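Local coordinates for protein sortase (Actinomyces oris, PDB 2XWG) that probably acts as a class C, pilin-polymerising sortase, a calcium-binding cysteine transpeptidase of fimbrial assembly, here as its sortase domain, at residues 108-113 / 161-166. Sequence-based numbering, arbitrary orientation.
Sequences PSIHVS and DNLNQL
Ile110 packs from the turn at 108-111 against the 161-166 loop, with its short 3-10 turn at 163-165, and makes the largest share of the contact, its two branches meeting different neighbours. CD1 comes up against the backbone of Asn162, 3.5 Å from Asn162 O, and also meets the end of Leu163, with Ile110 CD1 and Leu163 CD1 4.2 Å apart. The other branch, CG2, lies near both Gln165 and Leu166. With CG1 of Ile110 flanked by the backbone N and the carbonyl carbon (chi1 54°), CG2 falls anti to that carbon and touches the amide end of Gln165, 3.9 Å from Gln165 NE2. The Gln165 chain, stretched out past CG, runs obliquely past the isoleucine, whereas Leu166 lies roughly perpendicular to it, bringing Leu166 CD2 to 4.1 Å from Ile110 CG2. The same methyl, Leu166 CD2, lies 3.8 Å from Ser109 OG.

In the sortase beta fold this joins the turn between antiparallel strands 103-107 and 112-118, where His111 and Val112 form a G1 beta bulge opposite Ile107, to the connection between strands 144-149 and 171-176. Asn162 O, beside the isoleucine methyls, accepts the backbone bond from Gln165 N that closes the 3-10 turn. A water bridges the segments, donating to Ile110 O at 2.6 Å and accepting from Asn162 ND2. Leu163 also packs on Leu210 and Thr212 of strand 206-214, the strand that carries Cys213, the predicted acyl-thioester residue.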
ATOM      1  N   PRO A 108       9.767  10.004   6.234  1.00 21.31           N
ATOM      2  CA  PRO A 108      10.316  10.900   7.244  1.00 20.77           C
ATOM      3  C   PRO A 108       9.984  12.322   6.923  1.00 27.90           C
ATOM      4  O   PRO A 108       9.575  13.050   7.826  1.00 31.29           O
ATOM      5  CB  PRO A 108      11.815  10.704   7.119  1.00 27.73           C
ATOM      6  CG  PRO A 108      11.981   9.433   6.420  1.00 28.30           C
ATOM      7  CD  PRO A 108      10.794   9.176   5.585  1.00 22.02           C
ATOM      8  N   SER A 109      10.141  12.719   5.661  1.00 28.28           N
ATOM      9  CA  SER A 109      10.096  14.143   5.310  1.00 31.21           C
ATOM     10  C   SER A 109       8.722  14.745   5.417  1.00 31.21           C
ATOM     11  O   SER A 109       8.581  15.959   5.268  1.00 38.90           O
ATOM     12  CB  SER A 109      10.634  14.400   3.903  1.00 33.65           C
ATOM     13  OG  SER A 109       9.736  13.918   2.915  1.00 34.76           O
ATOM     14  N   ILE A 110       7.708  13.906   5.641  1.00 26.93           N
ATOM     15  CA  ILE A 110       6.375  14.396   5.984  1.00 25.21           C
ATOM     16  C   ILE A 110       5.859  13.833   7.317  1.00 28.44           C
ATOM     17  O   ILE A 110       4.670  13.915   7.631  1.00 22.78           O
ATOM     18  CB  ILE A 110       5.369  14.200   4.845  1.00 25.80           C
ATOM     19  CG1 ILE A 110       5.320  12.762   4.361  1.00 17.92           C
ATOM     20  CG2 ILE A 110       5.759  15.094   3.655  1.00 29.52           C
ATOM     21  CD1 ILE A 110       3.959  12.413   3.690  1.00 17.60           C
ATOM     22  N   HIS A 111       6.775  13.267   8.104  1.00 29.68           N
ATOM     23  CA  HIS A 111       6.454  12.861   9.461  1.00 27.78           C
ATOM     24  C   HIS A 111       5.320  11.844   9.496  1.00 26.35           C
ATOM     25  O   HIS A 111       4.483  11.862  10.390  1.00 29.95           O
ATOM     26  CB  HIS A 111       6.126  14.104  10.289  1.00 30.72           C
ATOM     27  CG  HIS A 111       7.163  15.177  10.169  1.00 34.68           C
ATOM     28  ND1 HIS A 111       8.353  15.140  10.855  1.00 37.87           N
ATOM     29  CD2 HIS A 111       7.205  16.300   9.415  1.00 35.47           C
ATOM     30  CE1 HIS A 111       9.083  16.192  10.535  1.00 33.60           C
ATOM     31  NE2 HIS A 111       8.407  16.916   9.665  1.00 34.53           N
ATOM     32  N   VAL A 112       5.274  10.970   8.499  1.00 26.14           N
ATOM     33  CA  VAL A 112       4.342   9.861   8.528  1.00 25.56           C
ATOM     34  C   VAL A 112       5.035   8.625   9.068  1.00 28.90           C
ATOM     35  O   VAL A 112       6.045   8.186   8.504  1.00 29.31           O
ATOM     36  CB  VAL A 112       3.838   9.507   7.154  1.00 25.95           C
ATOM     37  CG1 VAL A 112       3.347   8.083   7.161  1.00 21.50           C
ATOM     38  CG2 VAL A 112       2.738  10.478   6.727  1.00 26.75           C
ATOM     39  N   SER A 113       4.497   8.088  10.163  1.00 28.18           N
ATOM     40  CA  SER A 113       4.939   6.824  10.754  1.00 27.01           C
ATOM     41  C   SER A 113       3.711   6.027  11.150  1.00 25.94           C
ATOM     42  O   SER A 113       3.135   6.278  12.199  1.00 25.07           O
ATOM     43  CB  SER A 113       5.761   7.089  12.007  1.00 27.44           C
ATOM     44  OG  SER A 113       6.122   5.867  12.597  1.00 32.07           O
ATOM     45  N   ASP A 161      -2.576  12.956   4.868  1.00 30.37           N
ATOM     46  CA  ASP A 161      -2.944  14.320   4.503  1.00 31.12           C
ATOM     47  C   ASP A 161      -1.838  14.967   3.680  1.00 34.29           C
ATOM     48  O   ASP A 161      -2.082  15.623   2.643  1.00 42.07           O
ATOM     49  CB  ASP A 161      -3.185  15.169   5.750  1.00 29.27           C
ATOM     50  CG  ASP A 161      -4.571  15.010   6.308  1.00 29.23           C
ATOM     51  OD1 ASP A 161      -5.399  14.347   5.655  1.00 31.47           O
ATOM     52  OD2 ASP A 161      -4.839  15.561   7.400  1.00 31.33           O
ATOM     53  N   ASN A 162      -0.613  14.786   4.131  1.00 25.79           N
ATOM     54  CA  ASN A 162       0.482  15.529   3.546  1.00 27.43           C
ATOM     55  C   ASN A 162       1.220  14.784   2.454  1.00 27.80           C
ATOM     56  O   ASN A 162       2.376  15.086   2.150  1.00 28.15           O
ATOM     57  CB  ASN A 162       1.414  15.995   4.644  1.00 29.04           C
ATOM     58  CG  ASN A 162       0.673  16.775   5.694  1.00 36.35           C
ATOM     59  OD1 ASN A 162      -0.145  17.659   5.373  1.00 36.31           O
ATOM     60  ND2 ASN A 162       0.901  16.427   6.958  1.00 33.88           N
ATOM     61  N   LEU A 163       0.555  13.805   1.856  1.00 27.59           N
ATOM     62  CA  LEU A 163       1.152  13.133   0.715  1.00 27.08           C
ATOM     63  C   LEU A 163       1.474  14.160  -0.369  1.00 34.55           C
ATOM     64  O   LEU A 163       2.469  14.013  -1.077  1.00 42.51           O
ATOM     65  CB  LEU A 163       0.208  12.045   0.185  1.00 30.76           C
ATOM     66  CG  LEU A 163       0.895  10.750  -0.262  1.00 27.34           C
ATOM     67  CD1 LEU A 163       1.722  10.224   0.883  1.00 27.24           C
ATOM     68  CD2 LEU A 163      -0.115   9.716  -0.703  1.00 27.02           C
ATOM     69  N   ASN A 164       0.647  15.205  -0.485  1.00 29.92           N
ATOM     70  CA  ASN A 164       0.864  16.270  -1.469  1.00 35.99           C
ATOM     71  C   ASN A 164       2.088  17.166  -1.245  1.00 37.62           C
ATOM     72  O   ASN A 164       2.206  18.186  -1.911  1.00 36.44           O
ATOM     73  CB  ASN A 164      -0.382  17.154  -1.586  1.00 31.96           C
ATOM     74  CG  ASN A 164      -0.782  17.759  -0.251  1.00 35.38           C
ATOM     75  OD1 ASN A 164       0.018  17.813   0.680  1.00 35.69           O
ATOM     76  ND2 ASN A 164      -2.025  18.204  -0.148  1.00 30.63           N
ATOM     77  N   GLN A 165       2.977  16.819  -0.311  1.00 30.29           N
ATOM     78  CA  GLN A 165       4.212  17.586  -0.135  1.00 34.23           C
ATOM     79  C   GLN A 165       5.402  16.836  -0.699  1.00 37.27           C
ATOM     80  O   GLN A 165       6.488  17.399  -0.887  1.00 40.48           O
ATOM     81  CB  GLN A 165       4.465  17.935   1.323  1.00 32.97           C
ATOM     82  CG  GLN A 165       3.392  18.819   1.909  1.00 35.74           C
ATOM     83  CD  GLN A 165       3.631  19.076   3.365  1.00 41.00           C
ATOM     84  OE1 GLN A 165       2.713  19.452   4.117  1.00 40.82           O
ATOM     85  NE2 GLN A 165       4.874  18.846   3.794  1.00 37.16           N
ATOM     86  N   LEU A 166       5.181  15.563  -0.994  1.00 34.01           N
ATOM     87  CA  LEU A 166       6.240  14.723  -1.535  1.00 39.07           C
ATOM     88  C   LEU A 166       6.594  15.167  -2.951  1.00 41.28           C
ATOM     89  O   LEU A 166       5.711  15.584  -3.695  1.00 38.40           O
ATOM     90  CB  LEU A 166       5.785  13.260  -1.553  1.00 34.30           C
ATOM     91  CG  LEU A 166       5.725  12.506  -0.207  1.00 33.54           C
ATOM     92  CD1 LEU A 166       5.487  11.041  -0.469  1.00 28.35           C
ATOM     93  CD2 LEU A 166       6.996  12.669   0.538  1.00 26.97           C
TER
HETATM   94  O   HOH W   1       2.083  13.730   7.747  1.00 31.76           O